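Local coordinates for acetyl-CoA hydrolase/transferase family protein (PDB 2NVV), which probably transfers coenzyme A between an acyl-CoA and a carboxylate such as acetate, or hydrolyses acetyl-CoA, through a glutamyl-CoA thioester intermediate, at residues A[17-28]-A[52-63]; A[76-84]-A[98-108]. All coordinates share one frame; numbering follows the deposited sequence.

Contact 1 (A[17-28]-A[52-63]); sequences HNDNVGFSGFTP and PFKIGMFTGAST
F23 reaches from strand 20-23 onto strand 55-58, its parallel neighbour across a beta-alpha-beta crossover through helix 35-47, in the seven-stranded parallel sheet of the N-terminal domain. With CG anti to the carbonyl carbon (chi1 -48°), its ring leans across the neighbouring strand: CE1 lies 3.7 Å from CE of selenomethionine M57, whose chain bends at chi3, and CD1 meets T59 CG2. L67 of helix 65-73 packs on both F23 and M57. On the same face V21 CG2 touches I55 CD1. The other face carries N20 and F58, with N20 CB near the ring atom CE1 of F58 and the amide almost perpendicular to that ring; K119 O takes the amide N-H of N20. Backbone bonds alternate along the strands, from G56 N to D19 O through to F23 N to F58 O. Before the strands, the H17 imidazole lies with P52 CB over one face, 4.1 Å from the ring centroid, while K54 N sits at its edge. Past the strand ends, F26 swings back with CG anti to its own N (chi1 -166°), and A61 CB rests over one face of its ring, 3.7 Å from the centroid in a CH-pi contact.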
loop_
_atom_site.group_PDB
_atom_site.type_symbol
_atom_site.label_atom_id
_atom_site.label_comp_id
_atom_site.label_asym_id
_atom_site.label_seq_id
_atom_site.Cartn_x
_atom_site.Cartn_y
_atom_site.Cartn_z
ATOM N N HIS A 17 -31.342 9.624 -16.228
ATOM C CA HIS A 17 -30.912 10.212 -14.976
ATOM C C HIS A 17 -30.716 9.110 -13.953
ATOM O O HIS A 17 -31.497 8.153 -13.896
ATOM C CB HIS A 17 -31.951 11.212 -14.472
ATOM C CG HIS A 17 -31.761 11.606 -13.041
ATOM N ND1 HIS A 17 -32.679 11.303 -12.058
ATOM C CD2 HIS A 17 -30.742 12.246 -12.422
ATOM C CE1 HIS A 17 -32.234 11.741 -10.892
ATOM N NE2 HIS A 17 -31.060 12.316 -11.086
ATOM N N ASN A 18 -29.663 9.246 -13.156
ATOM C CA ASN A 18 -29.344 8.286 -12.104
ATOM C C ASN A 18 -28.749 6.972 -12.605
ATOM O O ASN A 18 -28.520 6.052 -11.823
ATOM C CB ASN A 18 -30.582 7.994 -11.265
ATOM C CG ASN A 18 -30.250 7.773 -9.806
ATOM O OD1 ASN A 18 -29.748 8.677 -9.130
ATOM N ND2 ASN A 18 -30.528 6.562 -9.307
ATOM N N ASP A 19 -28.510 6.876 -13.906
ATOM C CA ASP A 19 -27.895 5.680 -14.458
ATOM C C ASP A 19 -26.414 5.761 -14.130
ATOM O O ASP A 19 -25.858 6.849 -14.017
ATOM C CB ASP A 19 -28.034 5.624 -15.984
ATOM C CG ASP A 19 -29.316 4.957 -16.449
ATOM O OD1 ASP A 19 -29.970 4.245 -15.649
ATOM O OD2 ASP A 19 -29.663 5.134 -17.639
ATOM N N ASN A 20 -25.778 4.613 -13.963
ATOM C CA ASN A 20 -24.342 4.584 -13.709
ATOM C C ASN A 20 -23.709 4.198 -15.032
ATOM O O ASN A 20 -24.039 3.167 -15.609
ATOM C CB ASN A 20 -23.975 3.558 -12.633
ATOM C CG ASN A 20 -24.293 4.039 -11.243
ATOM O OD1 ASN A 20 -24.446 5.238 -11.013
ATOM N ND2 ASN A 20 -24.380 3.112 -10.301
ATOM N N VAL A 21 -22.802 5.028 -15.520
ATOM C CA VAL A 21 -22.168 4.746 -16.797
ATOM C C VAL A 21 -20.671 4.504 -16.678
ATOM O O VAL A 21 -19.955 5.230 -15.982
ATOM C CB VAL A 21 -22.410 5.903 -17.803
ATOM C CG1 VAL A 21 -21.968 5.483 -19.183
ATOM C CG2 VAL A 21 -23.885 6.290 -17.811
ATOM N N GLY A 22 -20.210 3.463 -17.363
ATOM C CA GLY A 22 -18.796 3.140 -17.368
ATOM C C GLY A 22 -18.286 3.465 -18.753
ATOM O O GLY A 22 -18.943 3.150 -19.743
ATOM N N PHE A 23 -17.128 4.110 -18.831
ATOM C CA PHE A 23 -16.547 4.473 -20.116
ATOM C C PHE A 23 -15.248 3.714 -20.375
ATOM O O PHE A 23 -14.500 3.410 -19.458
ATOM C CB PHE A 23 -16.292 5.980 -20.157
ATOM C CG PHE A 23 -17.470 6.808 -19.709
ATOM C CD1 PHE A 23 -17.715 7.017 -18.353
ATOM C CD2 PHE A 23 -18.324 7.396 -20.635
ATOM C CE1 PHE A 23 -18.791 7.802 -17.927
ATOM C CE2 PHE A 23 -19.395 8.178 -20.216
ATOM C CZ PHE A 23 -19.626 8.380 -18.859
ATOM N N SER A 24 -14.984 3.411 -21.635
ATOM C CA SER A 24 -13.774 2.688 -22.020
ATOM C C SER A 24 -12.563 3.616 -22.056
ATOM O O SER A 24 -12.685 4.829 -21.858
ATOM C CB SER A 24 -13.953 2.065 -23.404
ATOM O OG SER A 24 -14.049 3.075 -24.402
ATOM N N GLY A 25 -11.391 3.038 -22.298
ATOM C CA GLY A 25 -10.177 3.835 -22.379
ATOM C C GLY A 25 -9.424 4.106 -21.092
ATOM O O GLY A 25 -9.877 3.779 -20.003
ATOM N N PHE A 26 -8.245 4.697 -21.241
ATOM C CA PHE A 26 -7.393 5.061 -20.116
ATOM C C PHE A 26 -6.716 6.335 -20.601
ATOM O O PHE A 26 -5.905 6.288 -21.521
ATOM C CB PHE A 26 -6.364 3.970 -19.863
ATOM C CG PHE A 26 -5.667 4.094 -18.544
ATOM C CD1 PHE A 26 -6.332 3.791 -17.364
ATOM C CD2 PHE A 26 -4.341 4.498 -18.487
ATOM C CE1 PHE A 26 -5.679 3.883 -16.139
ATOM C CE2 PHE A 26 -3.672 4.598 -17.280
ATOM C CZ PHE A 26 -4.334 4.290 -16.097
ATOM N N THR A 27 -7.050 7.454 -19.964
ATOM C CA THR A 27 -6.587 8.782 -20.349
ATOM C C THR A 27 -7.460 8.997 -21.577
ATOM O O THR A 27 -8.116 8.062 -22.025
ATOM C CB THR A 27 -5.089 8.849 -20.783
ATOM O OG1 THR A 27 -4.954 8.416 -22.141
ATOM C CG2 THR A 27 -4.219 7.999 -19.878
ATOM N N PRO A 28 -7.494 10.217 -22.138
ATOM C CA PRO A 28 -8.331 10.432 -23.323
ATOM C C PRO A 28 -8.293 9.252 -24.294
ATOM O O PRO A 28 -9.313 8.890 -24.880
ATOM C CB PRO A 28 -7.741 11.696 -23.928
ATOM C CG PRO A 28 -7.376 12.468 -22.730
ATOM C CD PRO A 28 -6.710 11.425 -21.833
ATOM N N PRO A 52 -34.309 16.680 -12.995
ATOM C CA PRO A 52 -32.961 16.298 -12.579
ATOM C C PRO A 52 -32.296 15.390 -13.596
ATOM O O PRO A 52 -32.969 14.618 -14.284
ATOM C CB PRO A 52 -33.209 15.585 -11.258
ATOM C CG PRO A 52 -34.487 14.870 -11.537
ATOM C CD PRO A 52 -35.316 15.964 -12.191
ATOM N N PHE A 53 -30.976 15.491 -13.706
ATOM C CA PHE A 53 -30.250 14.633 -14.633
ATOM C C PHE A 53 -28.754 14.573 -14.332
ATOM O O PHE A 53 -27.982 15.475 -14.685
ATOM C CB PHE A 53 -30.477 15.069 -16.080
ATOM C CG PHE A 53 -30.154 13.997 -17.080
ATOM C CD1 PHE A 53 -28.866 13.477 -17.173
ATOM C CD2 PHE A 53 -31.147 13.477 -17.911
ATOM C CE1 PHE A 53 -28.568 12.456 -18.073
ATOM C CE2 PHE A 53 -30.861 12.455 -18.816
ATOM C CZ PHE A 53 -29.564 11.943 -18.895
ATOM N N LYS A 54 -28.362 13.496 -13.662
ATOM C CA LYS A 54 -26.971 13.255 -13.307
ATOM C C LYS A 54 -26.721 11.758 -13.340
ATOM O O LYS A 54 -27.563 10.963 -12.914
ATOM C CB LYS A 54 -26.665 13.800 -11.910
ATOM C CG LYS A 54 -26.865 15.294 -11.770
ATOM C CD LYS A 54 -26.261 15.775 -10.482
ATOM C CE LYS A 54 -26.560 17.229 -10.219
ATOM N NZ LYS A 54 -25.786 17.662 -9.020
ATOM N N ILE A 55 -25.559 11.378 -13.860
ATOM C CA ILE A 55 -25.188 9.972 -13.970
ATOM C C ILE A 55 -23.960 9.663 -13.133
ATOM O O ILE A 55 -23.152 10.551 -12.841
ATOM C CB ILE A 55 -24.859 9.598 -15.424
ATOM C CG1 ILE A 55 -23.723 10.500 -15.927
ATOM C CG2 ILE A 55 -26.102 9.729 -16.307
ATOM C CD1 ILE A 55 -23.166 10.125 -17.302
ATOM N N GLY A 56 -23.829 8.398 -12.745
ATOM C CA GLY A 56 -22.678 7.980 -11.968
ATOM C C GLY A 56 -21.640 7.662 -13.017
ATOM O O GLY A 56 -21.991 7.148 -14.066
HETATM N N MSE A 57 -20.372 7.950 -12.748
HETATM C CA MSE A 57 -19.335 7.699 -13.739
HETATM C C MSE A 57 -18.168 6.855 -13.265
HETATM O O MSE A 57 -17.500 7.192 -12.297
HETATM C CB MSE A 57 -18.793 9.030 -14.250
HETATM C CG MSE A 57 -19.830 9.922 -14.891
HETATM SE SE MSE A 57 -19.119 11.674 -15.331
HETATM C CE MSE A 57 -17.814 11.126 -16.652
ATOM N N PHE A 58 -17.928 5.757 -13.967
ATOM C CA PHE A 58 -16.811 4.857 -13.678
ATOM C C PHE A 58 -15.950 4.909 -14.939
ATOM O O PHE A 58 -16.451 4.641 -16.040
ATOM C CB PHE A 58 -17.267 3.398 -13.502
ATOM C CG PHE A 58 -18.206 3.157 -12.344
ATOM C CD1 PHE A 58 -19.542 2.809 -12.572
ATOM C CD2 PHE A 58 -17.743 3.210 -11.031
ATOM C CE1 PHE A 58 -20.401 2.512 -11.513
ATOM C CE2 PHE A 58 -18.590 2.917 -9.959
ATOM C CZ PHE A 58 -19.925 2.567 -10.199
ATOM N N THR A 59 -14.672 5.252 -14.794
ATOM C CA THR A 59 -13.765 5.305 -15.940
ATOM C C THR A 59 -12.469 4.565 -15.594
ATOM O O THR A 59 -12.307 4.070 -14.482
ATOM C CB THR A 59 -13.403 6.762 -16.304
ATOM O OG1 THR A 59 -12.628 7.343 -15.241
ATOM C CG2 THR A 59 -14.641 7.583 -16.514
ATOM N N GLY A 60 -11.554 4.479 -16.553
ATOM C CA GLY A 60 -10.284 3.826 -16.290
ATOM C C GLY A 60 -9.458 4.821 -15.510
ATOM O O GLY A 60 -9.071 4.572 -14.366
ATOM N N ALA A 61 -9.220 5.965 -16.147
ATOM C CA ALA A 61 -8.477 7.065 -15.550
ATOM C C ALA A 61 -9.084 8.361 -16.101
ATOM O O ALA A 61 -10.311 8.523 -16.097
ATOM C CB ALA A 61 -7.008 6.959 -15.904
ATOM N N SER A 62 -8.230 9.266 -16.580
ATOM C CA SER A 62 -8.673 10.535 -17.137
ATOM C C SER A 62 -9.351 10.338 -18.490
ATOM O O SER A 62 -9.167 9.323 -19.166
ATOM C CB SER A 62 -7.494 11.497 -17.281
ATOM O OG SER A 62 -6.471 10.925 -18.070
ATOM N N THR A 63 -10.152 11.324 -18.872
ATOM C CA THR A 63 -10.883 11.287 -20.126
ATOM C C THR A 63 -10.691 12.646 -20.800
ATOM O O THR A 63 -10.199 13.592 -20.179
ATOM C CB THR A 63 -12.377 11.027 -19.843
ATOM O OG1 THR A 63 -12.972 12.186 -19.255
ATOM C CG2 THR A 63 -12.521 9.892 -18.863
#

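Contact 2 (A[76-84]-A[98-108]); sequences AVKFRTPYQ and TSYFDLHLSTL
P82, which follows a cis peptide bond, packs its ring against two leucines of 98-108: CG lies 3.6 Å from L105 CD2, and CD 3.7 Å from L108 CD2. Each leucine crosses the proline at about a right angle, while P82 CB rests near L103 CB. A water donates to both P82 O and L103 O and so ties the two backbones together. Y100 lies against R80 and Q84. The CG of Y100 stands anti to the backbone N (chi1 172°), which lays the ring alongside the aliphatic part of R80, with Y100 CD1 3.9 Å from R80 CG and the guanidinium nearly perpendicular to the ring. Farther out Q84 CG approaches CE1, and Y100 OH accepts a weak bond from Q84 N. Strand 77-81 and the short, weakly bonded strand 99-100, joined through helix 87-94 in a beta-alpha-beta unit, are parallel neighbours at one edge of the N-terminal sheet; R80 N bonds S99 O at 2.8 Å and F101 N returns a longer bond to R80 O. D68 pairs with the R80 guanidinium. T81 lies over one face of the F101 ring, its CB 4.3 Å from the centroid in a CH-pi contact. At the start, T98 OG1 donates to V77 O over 2.6 Å, from above the carbonyl plane.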
loop_
_atom_site.group_PDB
_atom_site.type_symbol
_atom_site.label_atom_id
_atom_site.label_comp_id
_atom_site.label_asym_id
_atom_site.label_seq_id
_atom_site.Cartn_x
_atom_site.Cartn_y
_atom_site.Cartn_z
ATOM N N ALA A 76 -23.868 17.332 -14.698
ATOM C CA ALA A 76 -24.587 16.064 -14.739
ATOM C C ALA A 76 -23.774 14.945 -14.131
ATOM O O ALA A 76 -23.943 13.787 -14.495
ATOM C CB ALA A 76 -24.950 15.714 -16.197
ATOM N N VAL A 77 -22.897 15.286 -13.200
ATOM C CA VAL A 77 -22.055 14.284 -12.560
ATOM C C VAL A 77 -22.549 13.998 -11.150
ATOM O O VAL A 77 -22.324 14.812 -10.256
ATOM C CB VAL A 77 -20.586 14.779 -12.451
ATOM C CG1 VAL A 77 -19.715 13.691 -11.870
ATOM C CG2 VAL A 77 -20.077 15.224 -13.804
ATOM N N LYS A 78 -23.206 12.861 -10.931
ATOM C CA LYS A 78 -23.678 12.560 -9.580
ATOM C C LYS A 78 -22.499 12.071 -8.741
ATOM O O LYS A 78 -22.385 12.398 -7.560
ATOM C CB LYS A 78 -24.818 11.526 -9.591
ATOM C CG LYS A 78 -24.406 10.075 -9.716
ATOM C CD LYS A 78 -25.598 9.136 -9.434
ATOM C CE LYS A 78 -26.199 9.409 -8.059
ATOM N NZ LYS A 78 -27.263 8.422 -7.674
ATOM N N PHE A 79 -21.622 11.284 -9.353
ATOM C CA PHE A 79 -20.426 10.811 -8.670
ATOM C C PHE A 79 -19.411 10.379 -9.717
ATOM O O PHE A 79 -19.781 9.953 -10.809
ATOM C CB PHE A 79 -20.746 9.682 -7.671
ATOM C CG PHE A 79 -20.913 8.317 -8.292
ATOM C CD1 PHE A 79 -19.818 7.640 -8.829
ATOM C CD2 PHE A 79 -22.166 7.694 -8.306
ATOM C CE1 PHE A 79 -19.953 6.363 -9.370
ATOM C CE2 PHE A 79 -22.321 6.415 -8.845
ATOM C CZ PHE A 79 -21.201 5.744 -9.382
ATOM N N ARG A 80 -18.130 10.494 -9.370
ATOM C CA ARG A 80 -17.041 10.169 -10.286
ATOM C C ARG A 80 -15.902 9.355 -9.659
ATOM O O ARG A 80 -15.503 9.596 -8.516
ATOM C CB ARG A 80 -16.478 11.478 -10.851
ATOM C CG ARG A 80 -15.313 11.325 -11.801
ATOM C CD ARG A 80 -15.780 10.929 -13.185
ATOM N NE ARG A 80 -14.671 10.979 -14.133
ATOM C CZ ARG A 80 -13.629 10.158 -14.115
ATOM N NH1 ARG A 80 -12.657 10.290 -15.012
ATOM N NH2 ARG A 80 -13.569 9.196 -13.213
ATOM N N THR A 81 -15.382 8.400 -10.431
ATOM C CA THR A 81 -14.270 7.538 -10.016
ATOM C C THR A 81 -13.584 6.996 -11.266
ATOM O O THR A 81 -14.214 6.838 -12.311
ATOM C CB THR A 81 -14.726 6.312 -9.209
ATOM O OG1 THR A 81 -16.092 6.463 -8.822
ATOM C CG2 THR A 81 -13.872 6.150 -7.974
ATOM N N PRO A 82 -12.295 6.643 -11.161
ATOM C CA PRO A 82 -11.474 6.722 -9.958
ATOM C C PRO A 82 -10.382 7.795 -10.044
ATOM O O PRO A 82 -9.741 8.126 -9.040
ATOM C CB PRO A 82 -10.901 5.321 -9.879
ATOM C CG PRO A 82 -10.568 5.053 -11.327
ATOM C CD PRO A 82 -11.711 5.686 -12.121
ATOM N N TYR A 83 -10.187 8.340 -11.243
ATOM C CA TYR A 83 -9.174 9.353 -11.490
ATOM C C TYR A 83 -9.697 10.313 -12.552
ATOM O O TYR A 83 -10.364 9.889 -13.500
ATOM C CB TYR A 83 -7.897 8.679 -12.004
ATOM C CG TYR A 83 -6.718 9.597 -12.262
ATOM C CD1 TYR A 83 -5.732 9.794 -11.293
ATOM C CD2 TYR A 83 -6.568 10.248 -13.485
ATOM C CE1 TYR A 83 -4.624 10.610 -11.540
ATOM C CE2 TYR A 83 -5.476 11.065 -13.739
ATOM C CZ TYR A 83 -4.506 11.241 -12.770
ATOM O OH TYR A 83 -3.405 12.034 -13.028
ATOM N N GLN A 84 -9.411 11.604 -12.389
ATOM C CA GLN A 84 -9.819 12.598 -13.373
ATOM C C GLN A 84 -8.684 13.580 -13.586
ATOM O O GLN A 84 -7.735 13.634 -12.802
ATOM C CB GLN A 84 -11.101 13.345 -12.951
ATOM C CG GLN A 84 -11.047 14.147 -11.652
ATOM C CD GLN A 84 -10.214 15.412 -11.755
ATOM O OE1 GLN A 84 -10.327 16.177 -12.732
ATOM N NE2 GLN A 84 -9.382 15.654 -10.739
ATOM N N THR A 98 -20.065 18.071 -6.554
ATOM C CA THR A 98 -20.245 16.664 -6.923
ATOM C C THR A 98 -19.383 15.771 -6.047
ATOM O O THR A 98 -18.473 16.255 -5.361
ATOM C CB THR A 98 -19.873 16.391 -8.393
ATOM O OG1 THR A 98 -20.204 15.039 -8.722
ATOM C CG2 THR A 98 -18.385 16.584 -8.620
ATOM N N SER A 99 -19.676 14.471 -6.063
ATOM C CA SER A 99 -18.922 13.498 -5.274
ATOM C C SER A 99 -17.843 12.808 -6.087
ATOM O O SER A 99 -18.121 12.160 -7.100
ATOM C CB SER A 99 -19.838 12.421 -4.694
ATOM O OG SER A 99 -20.761 12.977 -3.775
ATOM N N TYR A 100 -16.610 12.935 -5.616
ATOM C CA TYR A 100 -15.472 12.323 -6.270
ATOM C C TYR A 100 -14.632 11.556 -5.251
ATOM O O TYR A 100 -14.378 12.026 -4.143
ATOM C CB TYR A 100 -14.602 13.404 -6.923
ATOM C CG TYR A 100 -13.286 12.903 -7.479
ATOM C CD1 TYR A 100 -13.249 12.074 -8.607
ATOM C CD2 TYR A 100 -12.075 13.263 -6.885
ATOM C CE1 TYR A 100 -12.039 11.623 -9.129
ATOM C CE2 TYR A 100 -10.859 12.815 -7.401
ATOM C CZ TYR A 100 -10.850 11.998 -8.524
ATOM O OH TYR A 100 -9.655 11.583 -9.064
ATOM N N PHE A 101 -14.207 10.360 -5.628
ATOM C CA PHE A 101 -13.340 9.594 -4.756
ATOM C C PHE A 101 -12.308 8.876 -5.615
ATOM O O PHE A 101 -12.652 8.048 -6.435
ATOM C CB PHE A 101 -14.144 8.619 -3.873
ATOM C CG PHE A 101 -15.218 7.841 -4.600
ATOM C CD1 PHE A 101 -16.399 8.461 -4.999
ATOM C CD2 PHE A 101 -15.043 6.489 -4.885
ATOM C CE1 PHE A 101 -17.386 7.751 -5.670
ATOM C CE2 PHE A 101 -16.027 5.769 -5.558
ATOM C CZ PHE A 101 -17.203 6.403 -5.953
ATOM N N ASP A 102 -11.039 9.247 -5.451
ATOM C CA ASP A 102 -9.962 8.632 -6.212
ATOM C C ASP A 102 -9.520 7.328 -5.555
ATOM O O ASP A 102 -9.344 7.248 -4.329
ATOM C CB ASP A 102 -8.767 9.594 -6.369
ATOM C CG ASP A 102 -8.339 10.249 -5.047
ATOM O OD1 ASP A 102 -7.139 10.610 -4.920
ATOM O OD2 ASP A 102 -9.190 10.417 -4.145
ATOM N N LEU A 103 -9.334 6.302 -6.385
ATOM C CA LEU A 103 -8.960 4.981 -5.893
ATOM C C LEU A 103 -7.671 4.502 -6.512
ATOM O O LEU A 103 -7.190 5.085 -7.470
ATOM C CB LEU A 103 -10.064 3.981 -6.244
ATOM C CG LEU A 103 -11.502 4.333 -5.887
ATOM C CD1 LEU A 103 -12.444 3.420 -6.647
ATOM C CD2 LEU A 103 -11.698 4.218 -4.387
ATOM N N HIS A 104 -7.106 3.445 -5.942
ATOM C CA HIS A 104 -5.905 2.842 -6.499
ATOM C C HIS A 104 -6.476 2.235 -7.777
ATOM O O HIS A 104 -7.413 1.436 -7.724
ATOM C CB HIS A 104 -5.359 1.743 -5.576
ATOM C CG HIS A 104 -4.811 2.255 -4.281
ATOM N ND1 HIS A 104 -3.792 3.183 -4.218
ATOM C CD2 HIS A 104 -5.129 1.955 -2.998
ATOM C CE1 HIS A 104 -3.507 3.432 -2.951
ATOM N NE2 HIS A 104 -4.304 2.700 -2.191
ATOM N N LEU A 105 -5.927 2.624 -8.921
ATOM C CA LEU A 105 -6.440 2.155 -10.203
ATOM C C LEU A 105 -6.593 0.647 -10.380
ATOM O O LEU A 105 -7.583 0.181 -10.931
ATOM C CB LEU A 105 -5.591 2.738 -11.338
ATOM C CG LEU A 105 -5.578 4.268 -11.385
ATOM C CD1 LEU A 105 -4.912 4.730 -12.671
ATOM C CD2 LEU A 105 -7.005 4.814 -11.287
ATOM N N SER A 106 -5.636 -0.128 -9.898
ATOM C CA SER A 106 -5.716 -1.581 -10.063
ATOM C C SER A 106 -6.889 -2.254 -9.354
ATOM O O SER A 106 -7.198 -3.409 -9.634
ATOM C CB SER A 106 -4.423 -2.240 -9.570
ATOM O OG SER A 106 -4.372 -2.260 -8.156
ATOM N N THR A 107 -7.550 -1.542 -8.443
ATOM C CA THR A 107 -8.642 -2.140 -7.673
ATOM C C THR A 107 -10.080 -1.927 -8.126
ATOM O O THR A 107 -10.956 -2.663 -7.679
ATOM C CB THR A 107 -8.572 -1.705 -6.199
ATOM O OG1 THR A 107 -8.879 -0.310 -6.092
ATOM C CG2 THR A 107 -7.181 -1.926 -5.645
ATOM N N LEU A 108 -10.331 -0.948 -8.997
ATOM C CA LEU A 108 -11.699 -0.652 -9.450
ATOM C C LEU A 108 -12.447 -1.791 -10.150
ATOM O O LEU A 108 -13.636 -2.014 -9.899
ATOM C CB LEU A 108 -11.708 0.585 -10.357
ATOM C CG LEU A 108 -13.088 1.019 -10.874
ATOM C CD1 LEU A 108 -14.015 1.321 -9.716
ATOM C CD2 LEU A 108 -12.942 2.240 -11.748
HETATM O O HOH W 1 -6.963 7.370 -8.741
#

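In the fold
Contacts 1 and 2 lie in series along the chain and side by side in one parallel sheet, their centres about 9 Å apart, because strands 55-58 and 77-81 are neighbours. M57 N probably bonds F79 O (2.9 Å), and N18 OD1 probably accepts from K78 NZ at the same separation. R80 NH1 of strand 77-81 donates to A61 O in the loop after strand 55-58. The chain beyond strands 20-23 and 99-100 reaches the predicted active site: the side chains of F26 (contact 1) and L105 (contact 2) come within about 4 and 3 Å of that of E284, the predicted thioester-forming glutamate. Y83 of contact 2 nears N374, predicted to bind CoA. D102 O bonds zinc ligand H417 of the second subunit.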